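Local coordinates for protein dihydropteroate synthase (Stenotrophomonas maltophilia, PDB 7L6P) that probably catalyses the condensation of para-aminobenzoate with 6-hydroxymethyl-7,8-dihydropterin diphosphate to form 7,8-dihydropteroate, the immediate precursor of folate derivatives, at residues A[14-19]-A[194-199]; A[131-134]-A[138-141]; A[151-156]-A[165-170]; A[213-218]-A[261-266]; A[255-260]-A[268-273]. One frame throughout, in Å; residues are numbered along the deposited sequence. Where two conformers were deposited one is given.

All five interactions belong to one eight-stranded parallel barrel and its surroundings. Interactions 1 and 3 use neighbouring strands, joined where Leu-196 O lies 2.8 Å from Leu-151 N. Interaction 2, a turn beyond strand 126-129, reaches interaction 3 through Arg-134 NH2 and Met-154 O, 3.1 Å apart. Across the barrel, interactions 4 and 5 share helix 250-262 and both touch the second subunit; their centres lie about 12 Å apart, whereas those of interactions 2 and 5 are separated by about 26 Å. Interaction 5 reaches the active site: the side chain of Arg-269 is about 3 Å from the imidazole bound there. Interaction 1 meets interaction 4 through Leu-199 and Ser-217.

Interaction 1. Residues A[14-19]-A[194-199]; sequences PQLDCA and NLLIDL
Leu-16 and Leu-196 meet tip to tip, methyl against methyl. The closest pair is Leu-16 CD1 with Leu-196 CD2 at 3.8 Å; Leu-196 CD1 then sits 4.0 Å from Leu-16 CD1 and equally far from Leu-16 CD2, so both branches of each leucine take part. The CA-CB bond of Leu-196 is directed at the opposing segment, whereas that of Leu-16 runs across it, and only the end of the side chain swings in: its CG is anti to the carbonyl carbon (chi1 -58°) and the chain then extends to CD1. A looser approach flanks this pair, Asp-17 O lying 4.5 Å from Asn-194 OD1. No hydrogen bond crosses the contact, which buries just 126 Å² in all.

In the fold, this is where the N-terminal beta hairpin, strands 15-18 and 21-24, meets the N-terminal end of barrel strand 195-198, and it does so from the bottom of a TIM barrel. Leu-196 faces the barrel interior, where it also touches Val-150, while Leu-195 and Ile-197 on the other side of the strand pack on helix 170-188. The hairpin itself is fixed by backbone hydrogen bonds between Leu-16 and Leu-23, and its turn by a bond from Gly-20 N to Asp-17 OD1. Strand 195-198 is in turn paired with strand 149-152, through backbone bonds of Leu-196 with Val-149 and Leu-151.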
# COMPACT_ATOMS: atom_id res chain seq x y z
N PRO A 14 17.15 -15.75 -8.47
CA PRO A 14 16.72 -16.49 -9.66
C PRO A 14 16.30 -15.54 -10.76
O PRO A 14 16.15 -14.33 -10.58
CB PRO A 14 15.53 -17.31 -9.15
CG PRO A 14 14.99 -16.52 -8.02
CD PRO A 14 16.18 -15.84 -7.37
N GLN A 15 16.04 -16.12 -11.92
CA GLN A 15 15.64 -15.32 -13.06
C GLN A 15 14.92 -16.20 -14.06
O GLN A 15 15.14 -17.41 -14.12
CB GLN A 15 16.85 -14.66 -13.70
CG GLN A 15 17.97 -15.64 -13.91
CD GLN A 15 19.08 -15.05 -14.74
OE1 GLN A 15 19.08 -15.17 -15.96
NE2 GLN A 15 20.04 -14.40 -14.07
N LEU A 16 14.08 -15.57 -14.86
CA LEU A 16 13.41 -16.23 -15.96
C LEU A 16 14.11 -15.86 -17.26
O LEU A 16 14.38 -14.68 -17.50
CB LEU A 16 11.94 -15.83 -16.03
CG LEU A 16 11.13 -16.12 -14.78
CD1 LEU A 16 9.73 -15.65 -14.98
CD2 LEU A 16 11.14 -17.61 -14.51
N ASP A 17 14.40 -16.87 -18.08
CA ASP A 17 14.83 -16.64 -19.46
C ASP A 17 13.58 -16.68 -20.33
O ASP A 17 13.14 -17.76 -20.75
CB ASP A 17 15.87 -17.66 -19.89
CG ASP A 17 16.52 -17.30 -21.21
OD1 ASP A 17 15.86 -16.64 -22.05
OD2 ASP A 17 17.70 -17.65 -21.42
N CYS A 18 13.03 -15.51 -20.62
CA CYS A 18 11.79 -15.38 -21.37
C CYS A 18 12.11 -15.26 -22.86
O CYS A 18 12.06 -14.18 -23.46
CB CYS A 18 10.99 -14.19 -20.86
SG CYS A 18 10.40 -14.38 -19.16
N ALA A 19 12.45 -16.40 -23.45
CA ALA A 19 12.83 -16.49 -24.86
C ALA A 19 13.95 -15.50 -25.18
O ALA A 19 13.92 -14.78 -26.18
CB ALA A 19 11.63 -16.26 -25.78
N ASN A 194 11.51 -23.11 -15.98
CA ASN A 194 10.43 -22.66 -16.84
C ASN A 194 9.07 -22.76 -16.18
O ASN A 194 8.06 -22.78 -16.89
CB ASN A 194 10.46 -23.43 -18.16
CG ASN A 194 11.47 -22.86 -19.14
OD1 ASN A 194 11.81 -21.68 -19.07
ND2 ASN A 194 11.94 -23.67 -20.07
N LEU A 195 8.99 -22.79 -14.84
CA LEU A 195 7.71 -22.93 -14.16
C LEU A 195 7.51 -21.88 -13.06
O LEU A 195 8.40 -21.64 -12.24
CB LEU A 195 7.56 -24.33 -13.57
CG LEU A 195 7.41 -25.40 -14.65
CD1 LEU A 195 7.77 -26.81 -14.13
CD2 LEU A 195 6.00 -25.36 -15.23
N LEU A 196 6.31 -21.31 -13.03
CA LEU A 196 5.86 -20.43 -11.97
C LEU A 196 4.51 -20.92 -11.49
O LEU A 196 3.82 -21.63 -12.21
CB LEU A 196 5.73 -18.96 -12.43
CG LEU A 196 6.96 -18.25 -12.98
CD1 LEU A 196 7.27 -18.70 -14.40
CD2 LEU A 196 6.78 -16.72 -12.92
N ILE A 197 4.14 -20.51 -10.28
CA ILE A 197 2.81 -20.78 -9.76
C ILE A 197 2.08 -19.45 -9.57
O ILE A 197 2.67 -18.38 -9.42
CB ILE A 197 2.84 -21.55 -8.43
CG1 ILE A 197 3.66 -20.76 -7.42
CG2 ILE A 197 3.41 -22.98 -8.67
CD1 ILE A 197 3.61 -21.32 -6.03
N ASP A 198 0.75 -19.56 -9.56
CA ASP A 198 -0.14 -18.44 -9.37
C ASP A 198 -1.31 -18.95 -8.56
O ASP A 198 -1.94 -19.95 -8.93
CB ASP A 198 -0.57 -17.90 -10.73
CG ASP A 198 -1.55 -16.74 -10.64
OD1 ASP A 198 -2.02 -16.40 -9.54
OD2 ASP A 198 -1.88 -16.21 -11.73
N LEU A 199 -1.61 -18.28 -7.43
CA LEU A 199 -2.67 -18.80 -6.57
C LEU A 199 -4.06 -18.56 -7.15
O LEU A 199 -5.02 -19.18 -6.67
CB LEU A 199 -2.53 -18.21 -5.17
CG LEU A 199 -1.22 -18.50 -4.43
CD1 LEU A 199 -1.24 -17.96 -3.00
CD2 LEU A 199 -0.89 -20.02 -4.44

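Interaction 2. Residues A[131-134]-A[138-141]; sequences YGLR and ALDA
Leu-133 and Leu-139 cross at about a right angle, the terminal methyl of Leu-139 lying against the shaft of the other side chain. Leu-139 CD1 is 3.6 Å from Leu-133 CD1 and 3.8 Å from Leu-133 CB. A chi1 of -162° places Leu-139 CG anti to its N, which lets CD1 reach both atoms, and the CB of Leu-133 is directed toward the helix segment. Ala-138 fills the other flank, its CB 3.8 Å from Leu-133 O and 4.3 Å from Leu-133 CD2.

Leu-133 is presented by a type I' beta turn, Tyr-131 to Arg-134, whose two central residues, Gly-132 and Leu-133, both have positive phi. Tyr-131 O is gripped twice, from opposite faces of its carbonyl plane: by Arg-134 N at 3.2 Å and by Arg-134 NE at 3.0 Å, the latter nearly straight at 171°. The same arginine folds back over the tyrosine, with Arg-134 CB over the ring centre and Tyr-131 CE1 3.3 Å above the guanidinium plane. Asp-129, at the end of strand 126-129, receives Tyr-131 N and Leu-133 N on its two carboxylate oxygens, and Arg-134 NH2 goes to Met-154 O.

The turn is part of the connection from strand 126-129 to helix 138-145, on the C-terminal side of the barrel strands. Contacts between side chains are apolar, methyls also lie against backbone carbonyl oxygens, and no hydrogen bond crosses; the polar bonds within and around the turn probably help to hold it as it presents Leu-133.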
# COMPACT_ATOMS: atom_id res chain seq x y z
N TYR A 131 -5.84 -21.91 -16.64
CA TYR A 131 -6.32 -23.29 -16.52
C TYR A 131 -5.24 -24.26 -16.06
O TYR A 131 -5.52 -25.47 -15.95
CB TYR A 131 -6.90 -23.79 -17.85
CG TYR A 131 -7.99 -24.84 -17.70
CD1 TYR A 131 -8.65 -25.01 -16.49
CD2 TYR A 131 -8.33 -25.69 -18.76
CE1 TYR A 131 -9.65 -25.98 -16.35
CE2 TYR A 131 -9.32 -26.67 -18.62
CZ TYR A 131 -9.98 -26.81 -17.41
OH TYR A 131 -10.97 -27.76 -17.25
N GLY A 132 -4.01 -23.80 -15.87
CA GLY A 132 -2.95 -24.67 -15.39
C GLY A 132 -2.55 -25.76 -16.36
O GLY A 132 -2.31 -26.90 -15.94
N LEU A 133 -2.49 -25.43 -17.66
CA LEU A 133 -2.18 -26.40 -18.71
C LEU A 133 -3.14 -27.59 -18.72
O LEU A 133 -2.78 -28.66 -19.17
CB LEU A 133 -0.72 -26.90 -18.61
CG LEU A 133 0.39 -25.84 -18.67
CD1 LEU A 133 1.78 -26.45 -18.54
CD2 LEU A 133 0.31 -25.02 -19.96
N ARG A 134 -4.35 -27.44 -18.18
CA ARG A 134 -5.31 -28.54 -18.19
C ARG A 134 -6.13 -28.61 -19.46
O ARG A 134 -6.85 -29.59 -19.65
CB ARG A 134 -6.26 -28.44 -17.00
CG ARG A 134 -5.71 -29.01 -15.71
CD ARG A 134 -6.75 -28.88 -14.62
NE ARG A 134 -7.06 -27.48 -14.31
CZ ARG A 134 -8.02 -27.11 -13.47
NH1 ARG A 134 -8.79 -28.00 -12.87
NH2 ARG A 134 -8.21 -25.81 -13.22
N ALA A 138 -2.65 -28.67 -24.01
CA ALA A 138 -1.90 -27.52 -23.51
C ALA A 138 -0.56 -27.92 -22.92
O ALA A 138 0.46 -27.24 -23.12
CB ALA A 138 -2.74 -26.79 -22.47
N LEU A 139 -0.55 -29.01 -22.15
CA LEU A 139 0.65 -29.44 -21.47
C LEU A 139 1.80 -29.67 -22.45
O LEU A 139 2.89 -29.12 -22.28
CB LEU A 139 0.33 -30.70 -20.68
CG LEU A 139 1.24 -31.15 -19.56
CD1 LEU A 139 1.38 -30.04 -18.55
CD2 LEU A 139 0.64 -32.41 -18.94
N ASP A 140 1.56 -30.47 -23.49
CA ASP A 140 2.62 -30.76 -24.45
C ASP A 140 2.96 -29.55 -25.29
O ASP A 140 4.13 -29.35 -25.65
CB ASP A 140 2.22 -31.92 -25.36
CG ASP A 140 2.22 -33.25 -24.65
OD1 ASP A 140 2.96 -33.38 -23.65
OD2 ASP A 140 1.51 -34.18 -25.12
N ALA A 141 1.97 -28.73 -25.63
CA ALA A 141 2.24 -27.60 -26.51
C ALA A 141 3.17 -26.61 -25.84
O ALA A 141 4.15 -26.16 -26.44
CB ALA A 141 0.92 -26.94 -26.93

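Interaction 3. Residues A[151-156]-A[165-170]; sequences LMHMQG and PHYDDV
The Tyr-167 ring is covered on both faces. Over one, toward the CE1 rim, lies Gln-155 OE1, 3.2 Å from Tyr-167 CE1, with the amide and ring planes only 23° apart; on the other, Val-170 CG2 sits 3.7 Å above the plane, over the ring centre. At the hydroxyl end, Tyr-167 OH meets the edge of the His-153 imidazole, lying in the plane of that ring 3.3 Å from His-153 CE1. The two aromatic residues come from opposite directions, and Gln-155 CB closes beside the same hydroxyl at 3.6 Å.

No hydrogen bond crosses between the segments. Gln-155 OE1 is 3.1 Å from His-166 O, and two acceptors so close make the modelled amide orientation uncertain. As modelled, Gln-155 NE2 lies 3.9 Å from Pro-165 CB. With chi1 at -144°, away from a staggered value, the extended glutamine chain reaches over the tyrosine.

These residues lie in the long connection that leads from barrel strand 149-152, at its C-terminal end, through the short strands 156-157 and 160-161 to helix 170-188, part of a TIM-barrel beta-alpha unit. Asp-169 is the N-cap of that helix, its OD1 bonded to Ala-172 N.

Polar ends find partners beyond the two segments. Tyr-167 OH is hydrogen-bonded to Gly-204 O, and His-153 ND1 to Lys-205 NZ, and these residues of the loop after strand 195-198 probably help fix both groups. Phe-177 meets the His-153 ring edge-to-face, as His-209 does the Tyr-167 ring.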
# COMPACT_ATOMS: atom_id res chain seq x y z
N LEU A 151 1.54 -21.60 -13.81
CA LEU A 151 0.47 -22.53 -13.48
C LEU A 151 -0.44 -21.86 -12.46
O LEU A 151 -0.07 -21.69 -11.29
CB LEU A 151 1.03 -23.84 -12.93
CG LEU A 151 2.06 -24.53 -13.84
CD1 LEU A 151 2.57 -25.83 -13.22
CD2 LEU A 151 1.51 -24.75 -15.25
N MET A 152 -1.62 -21.46 -12.91
CA MET A 152 -2.60 -20.86 -12.01
C MET A 152 -3.54 -21.93 -11.47
O MET A 152 -3.77 -22.96 -12.10
CB MET A 152 -3.40 -19.78 -12.73
CG MET A 152 -4.02 -18.79 -11.76
SD MET A 152 -5.10 -17.59 -12.55
CE MET A 152 -6.60 -18.56 -12.67
N HIS A 153 -4.06 -21.67 -10.28
CA HIS A 153 -5.14 -22.46 -9.71
C HIS A 153 -6.46 -21.74 -9.96
O HIS A 153 -6.57 -20.53 -9.69
CB HIS A 153 -4.98 -22.69 -8.22
CG HIS A 153 -6.18 -23.35 -7.59
ND1 HIS A 153 -7.30 -22.66 -7.19
CD2 HIS A 153 -6.43 -24.66 -7.33
CE1 HIS A 153 -8.19 -23.50 -6.70
NE2 HIS A 153 -7.69 -24.72 -6.78
N MET A 154 -7.43 -22.47 -10.48
CA MET A 154 -8.82 -22.04 -10.48
C MET A 154 -9.73 -23.23 -10.26
O MET A 154 -9.46 -24.32 -10.76
CB MET A 154 -9.21 -21.33 -11.77
CG MET A 154 -9.08 -22.17 -13.03
SD MET A 154 -9.92 -21.43 -14.44
CE MET A 154 -11.59 -21.62 -13.86
N GLN A 155 -10.78 -23.01 -9.49
CA GLN A 155 -11.90 -23.92 -9.40
C GLN A 155 -12.87 -23.54 -10.51
O GLN A 155 -13.15 -22.36 -10.70
CB GLN A 155 -12.56 -23.82 -8.03
CG GLN A 155 -13.08 -25.13 -7.49
CD GLN A 155 -13.58 -25.02 -6.05
OE1 GLN A 155 -13.04 -25.67 -5.15
NE2 GLN A 155 -14.61 -24.21 -5.83
N GLY A 156 -13.29 -24.51 -11.31
CA GLY A 156 -14.14 -24.26 -12.45
C GLY A 156 -13.40 -24.43 -13.76
O GLY A 156 -12.27 -24.94 -13.82
N PRO A 165 -18.19 -21.01 -4.63
CA PRO A 165 -16.95 -21.76 -4.42
C PRO A 165 -16.88 -22.29 -2.99
O PRO A 165 -17.32 -21.63 -2.05
CB PRO A 165 -15.86 -20.72 -4.68
CG PRO A 165 -16.56 -19.59 -5.44
CD PRO A 165 -17.94 -19.59 -4.90
N HIS A 166 -16.33 -23.48 -2.84
CA HIS A 166 -16.23 -24.12 -1.53
C HIS A 166 -14.90 -24.85 -1.40
O HIS A 166 -14.36 -25.40 -2.36
CB HIS A 166 -17.38 -25.11 -1.28
CG HIS A 166 -17.08 -26.09 -0.19
ND1 HIS A 166 -17.11 -25.75 1.15
CD2 HIS A 166 -16.70 -27.39 -0.24
CE1 HIS A 166 -16.78 -26.81 1.88
NE2 HIS A 166 -16.53 -27.82 1.06
N TYR A 167 -14.36 -24.83 -0.18
CA TYR A 167 -13.12 -25.51 0.14
C TYR A 167 -13.19 -26.00 1.58
O TYR A 167 -13.51 -25.21 2.47
CB TYR A 167 -11.91 -24.59 -0.00
CG TYR A 167 -11.66 -24.05 -1.38
CD1 TYR A 167 -10.88 -24.75 -2.29
CD2 TYR A 167 -12.15 -22.80 -1.76
CE1 TYR A 167 -10.63 -24.24 -3.55
CE2 TYR A 167 -11.92 -22.30 -3.02
CZ TYR A 167 -11.16 -23.03 -3.91
OH TYR A 167 -10.89 -22.52 -5.17
N ASP A 168 -12.88 -27.26 1.81
CA ASP A 168 -12.65 -27.69 3.18
C ASP A 168 -11.43 -26.97 3.75
O ASP A 168 -11.43 -26.52 4.90
CB ASP A 168 -12.43 -29.20 3.24
CG ASP A 168 -13.65 -29.98 2.82
OD1 ASP A 168 -14.79 -29.51 3.08
OD2 ASP A 168 -13.46 -31.07 2.21
N ASP A 169 -10.37 -26.88 2.96
CA ASP A 169 -9.13 -26.24 3.38
C ASP A 169 -8.53 -25.62 2.13
O ASP A 169 -7.89 -26.34 1.34
CB ASP A 169 -8.20 -27.26 4.00
CG ASP A 169 -6.96 -26.66 4.57
OD1 ASP A 169 -6.38 -25.75 3.94
OD2 ASP A 169 -6.55 -27.11 5.66
N VAL A 170 -8.73 -24.31 1.94
CA VAL A 170 -8.37 -23.70 0.67
C VAL A 170 -6.86 -23.74 0.46
O VAL A 170 -6.40 -23.94 -0.67
CB VAL A 170 -8.93 -22.26 0.56
CG1 VAL A 170 -8.37 -21.35 1.65
CG2 VAL A 170 -8.66 -21.68 -0.83

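Interaction 4. Residues A[213-218]-A[261-266]; sequences LLARSE and VQRGAR
Arg-263 carries the tight part of this contact, reaching from the end of helix 250-262 to the end of helix 207-215. Its chain is extended from CG to NE, which brings the edge of the guanidinium to Ala-215 O: Arg-263 NH1 binds Ala-215 O at 2.8 Å, with an N-H...O angle of 154°. The donor lies in the carbonyl plane on a lone pair (C=O...N angle 123°), and the oxygen lies close to the guanidinium plane. Arg-263 CD also rests near two carbonyls, 3.5 Å from Ala-215 O and 3.7 Å from Leu-214 O, and the shaft is closed in at its base by Ser-217 OG, 3.3 Å from Arg-263 CB. An arginine thus takes up a carbonyl at the last turn of a neighbouring helix. The backbones approach closely as well, Glu-218 CA lying 3.2 Å from Arg-263 O in a CA-H...O contact bent to 121° at the hydrogen.

By contrast, the exposed carboxylate of Glu-218 is loosely placed and does not contact the guanidinium: Glu-218 OE1 is 5.8 Å from Arg-263 NE, which probably permits no more than a weak electrostatic attraction.

Helix 250-262 ends in a Schellman motif, with Gly-264 as its positive-phi C-prime residue, Ala-265 N bonded to Ala-260 O and Gly-264 N to Val-261 O. Leu-214 packs both on Ile-259 and Ala-260 of that helix and on Val-286 of the second subunit, and Ser-217 on Leu-199. At the same dimer interface, Trp-283 of the second subunit packs on Arg-263 and its Val-289 on Ala-215.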
# COMPACT_ATOMS: atom_id res chain seq x y z
N LEU A 213 -5.72 -17.35 1.49
CA LEU A 213 -4.59 -17.62 0.60
C LEU A 213 -3.55 -16.52 0.65
O LEU A 213 -2.35 -16.79 0.67
CB LEU A 213 -5.07 -17.80 -0.83
CG LEU A 213 -5.76 -19.12 -1.14
CD1 LEU A 213 -6.51 -18.99 -2.45
CD2 LEU A 213 -4.71 -20.29 -1.15
N LEU A 214 -3.98 -15.25 0.60
CA LEU A 214 -3.02 -14.16 0.61
C LEU A 214 -2.25 -14.13 1.91
O LEU A 214 -1.02 -13.98 1.91
CB LEU A 214 -3.71 -12.81 0.38
CG LEU A 214 -2.78 -11.57 0.42
CD1 LEU A 214 -1.66 -11.69 -0.62
CD2 LEU A 214 -3.57 -10.23 0.26
N ALA A 215 -2.94 -14.33 3.03
CA ALA A 215 -2.28 -14.26 4.33
C ALA A 215 -1.26 -15.39 4.51
O ALA A 215 -0.18 -15.16 5.06
CB ALA A 215 -3.32 -14.29 5.44
N ARG A 216 -1.61 -16.61 4.08
CA ARG A 216 -0.73 -17.77 4.21
C ARG A 216 0.01 -18.08 2.91
O ARG A 216 0.49 -19.20 2.74
CB ARG A 216 -1.54 -18.99 4.67
CG ARG A 216 -2.66 -18.64 5.65
CD ARG A 216 -2.91 -19.71 6.71
NE ARG A 216 -3.62 -20.88 6.22
CZ ARG A 216 -4.89 -21.16 6.50
NH1 ARG A 216 -5.63 -20.34 7.23
NH2 ARG A 216 -5.41 -22.30 6.05
N SER A 217 0.14 -17.11 1.99
CA SER A 217 0.76 -17.41 0.70
C SER A 217 2.24 -17.77 0.81
O SER A 217 2.77 -18.44 -0.08
CB SER A 217 0.62 -16.23 -0.25
OG SER A 217 1.20 -15.07 0.28
N GLU A 218 2.92 -17.37 1.88
CA GLU A 218 4.31 -17.76 2.04
C GLU A 218 4.46 -19.27 2.09
O GLU A 218 5.53 -19.78 1.74
CB GLU A 218 4.89 -17.14 3.30
CG GLU A 218 6.35 -16.88 3.25
CD GLU A 218 6.75 -15.93 4.35
OE1 GLU A 218 5.83 -15.27 4.90
OE2 GLU A 218 7.97 -15.87 4.65
N VAL A 261 3.72 -9.27 -2.08
CA VAL A 261 5.17 -9.29 -2.26
C VAL A 261 5.87 -9.55 -0.93
O VAL A 261 6.84 -10.31 -0.86
CB VAL A 261 5.63 -7.99 -2.93
CG1 VAL A 261 7.17 -7.83 -2.83
CG2 VAL A 261 5.15 -7.98 -4.35
N GLN A 262 5.39 -8.94 0.14
CA GLN A 262 5.98 -9.23 1.45
C GLN A 262 5.89 -10.71 1.80
O GLN A 262 6.70 -11.20 2.59
CB GLN A 262 5.30 -8.40 2.53
CG GLN A 262 5.46 -6.90 2.35
CD GLN A 262 4.65 -6.10 3.32
OE1 GLN A 262 3.53 -6.49 3.68
NE2 GLN A 262 5.21 -4.99 3.79
N ARG A 263 4.90 -11.42 1.27
CA ARG A 263 4.71 -12.82 1.62
C ARG A 263 5.19 -13.76 0.52
O ARG A 263 4.86 -14.95 0.55
CB ARG A 263 3.25 -13.06 2.00
CG ARG A 263 2.83 -12.05 3.05
CD ARG A 263 1.64 -12.43 3.91
NE ARG A 263 1.46 -11.39 4.92
CZ ARG A 263 0.88 -11.58 6.10
NH1 ARG A 263 0.36 -12.76 6.43
NH2 ARG A 263 0.89 -10.60 6.99
N GLY A 264 5.97 -13.26 -0.43
CA GLY A 264 6.79 -14.09 -1.29
C GLY A 264 6.53 -13.96 -2.77
O GLY A 264 7.28 -14.56 -3.55
N ALA A 265 5.49 -13.24 -3.20
CA ALA A 265 5.25 -13.05 -4.62
C ALA A 265 6.40 -12.26 -5.23
O ALA A 265 6.81 -11.22 -4.70
CB ALA A 265 3.95 -12.30 -4.84
N ARG A 266 6.94 -12.75 -6.35
CA ARG A 266 7.98 -12.01 -7.04
C ARG A 266 7.52 -11.41 -8.37
O ARG A 266 8.27 -10.63 -8.96
CB ARG A 266 9.21 -12.89 -7.26
CG ARG A 266 10.11 -12.97 -6.02
CD ARG A 266 10.55 -11.57 -5.55
NE ARG A 266 11.13 -11.58 -4.21
CZ ARG A 266 10.43 -11.39 -3.09
NH1 ARG A 266 9.12 -11.15 -3.12
NH2 ARG A 266 11.05 -11.46 -1.92

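Interaction 5. Residues A[255-260]-A[268-273]; sequences AAHLIA and VRVHDV
His-257 lays one face of its imidazole under a methyl of Val-270, whose CG1 is 3.8 Å from the ring centroid and 25° off the normal, a CH-pi contact. That methyl sits toward the ND1-CE1 side of the ring, 3.6 Å from His-257 CE1. Val-268 comes from the same side, obliquely near CD2 and CB, with CG1 3.9 Å from His-257 CD2. A chi1 of -72°, with CG trans to the carbonyl carbon, carries the ring from the helix to both valines. Arg-269 O approaches His-257 NE2 at 3.6 Å without bonding; a bond of that nitrogen with Leu-231 N, in the loop after strand 227-229, probably helps fix the ring's rotation.

Val-268 and Val-270 face the helix, while Arg-269 between them turns into the barrel, where it makes salt bridges with Asp-69 and Asp-109 and lies beside the bound imidazole. Helix segment 255-260 and strand 268-270 run antiparallel (169°), their axes 9.6 Å apart, as expected for a helix leading into the last strand of a TIM barrel. That strand closes the sheet between 227-229 and 29-35, and the helix's far side packs on Ala-255, Ala-279 and Ile-282 of the second subunit.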
# COMPACT_ATOMS: atom_id res chain seq x y z
N ALA A 255 -2.16 -1.88 -1.85
CA ALA A 255 -1.99 -2.56 -0.57
C ALA A 255 -1.94 -4.08 -0.75
O ALA A 255 -1.07 -4.77 -0.20
CB ALA A 255 -3.09 -2.15 0.39
N ALA A 256 -2.85 -4.62 -1.56
CA ALA A 256 -2.89 -6.06 -1.71
C ALA A 256 -1.60 -6.56 -2.33
O ALA A 256 -1.02 -7.55 -1.86
CB ALA A 256 -4.10 -6.47 -2.56
N HIS A 257 -1.10 -5.86 -3.35
CA HIS A 257 0.10 -6.34 -4.02
C HIS A 257 1.35 -6.16 -3.16
O HIS A 257 2.25 -7.00 -3.22
CB HIS A 257 0.24 -5.64 -5.37
CG HIS A 257 -0.76 -6.12 -6.36
ND1 HIS A 257 -1.58 -5.27 -7.07
CD2 HIS A 257 -1.11 -7.38 -6.73
CE1 HIS A 257 -2.39 -5.98 -7.84
NE2 HIS A 257 -2.13 -7.26 -7.64
N LEU A 258 1.43 -5.10 -2.36
CA LEU A 258 2.54 -4.97 -1.42
C LEU A 258 2.56 -6.14 -0.44
O LEU A 258 3.61 -6.73 -0.18
CB LEU A 258 2.44 -3.64 -0.66
CG LEU A 258 3.46 -3.33 0.42
CD1 LEU A 258 4.88 -3.59 -0.06
CD2 LEU A 258 3.32 -1.86 0.82
N ILE A 259 1.39 -6.47 0.12
CA ILE A 259 1.29 -7.59 1.04
C ILE A 259 1.67 -8.89 0.35
O ILE A 259 2.34 -9.74 0.93
CB ILE A 259 -0.13 -7.68 1.63
CG1 ILE A 259 -0.45 -6.41 2.44
CG2 ILE A 259 -0.32 -8.97 2.44
CD1 ILE A 259 -1.93 -6.29 2.80
N ALA A 260 1.20 -9.08 -0.88
CA ALA A 260 1.54 -10.28 -1.63
C ALA A 260 3.05 -10.39 -1.81
O ALA A 260 3.61 -11.49 -1.75
CB ALA A 260 0.83 -10.28 -2.98
N VAL A 268 3.89 -9.34 -9.75
CA VAL A 268 2.53 -8.88 -9.53
C VAL A 268 1.95 -8.45 -10.86
O VAL A 268 2.63 -7.81 -11.67
CB VAL A 268 2.44 -7.75 -8.49
CG1 VAL A 268 2.69 -8.30 -7.08
CG2 VAL A 268 3.42 -6.62 -8.82
N ARG A 269 0.72 -8.87 -11.11
CA ARG A 269 0.01 -8.58 -12.34
C ARG A 269 -1.01 -7.49 -12.04
O ARG A 269 -1.90 -7.69 -11.21
CB ARG A 269 -0.66 -9.86 -12.85
CG ARG A 269 -1.29 -9.77 -14.20
CD ARG A 269 -1.78 -11.13 -14.60
NE ARG A 269 -2.38 -11.10 -15.92
CZ ARG A 269 -3.65 -10.78 -16.13
NH1 ARG A 269 -4.47 -10.54 -15.13
NH2 ARG A 269 -4.10 -10.69 -17.38
N VAL A 270 -0.86 -6.31 -12.66
CA VAL A 270 -1.56 -5.11 -12.23
C VAL A 270 -2.04 -4.31 -13.43
O VAL A 270 -1.44 -4.37 -14.51
CB VAL A 270 -0.68 -4.19 -11.34
CG1 VAL A 270 0.05 -4.96 -10.25
CG2 VAL A 270 0.33 -3.46 -12.18
N HIS A 271 -3.13 -3.56 -13.23
CA HIS A 271 -3.52 -2.51 -14.17
C HIS A 271 -2.75 -1.23 -13.89
O HIS A 271 -2.28 -0.57 -14.83
CB HIS A 271 -5.02 -2.18 -14.06
CG HIS A 271 -5.94 -3.33 -14.31
ND1 HIS A 271 -6.35 -4.19 -13.31
CD2 HIS A 271 -6.54 -3.76 -15.45
CE1 HIS A 271 -7.15 -5.11 -13.83
NE2 HIS A 271 -7.28 -4.87 -15.12
N ASP A 272 -2.64 -0.86 -12.62
CA ASP A 272 -2.07 0.42 -12.21
C ASP A 272 -0.58 0.24 -11.95
O ASP A 272 -0.12 0.03 -10.83
CB ASP A 272 -2.81 0.92 -10.98
CG ASP A 272 -4.29 0.89 -11.19
OD1 ASP A 272 -4.79 1.77 -11.91
OD2 ASP A 272 -4.95 -0.05 -10.68
N VAL A 273 0.18 0.32 -13.04
CA VAL A 273 1.60 0.00 -12.97
C VAL A 273 2.35 1.08 -12.18
O VAL A 273 2.98 0.78 -11.16
CB VAL A 273 2.16 -0.18 -14.39
CG1 VAL A 273 3.68 -0.23 -14.38
CG2 VAL A 273 1.56 -1.43 -15.03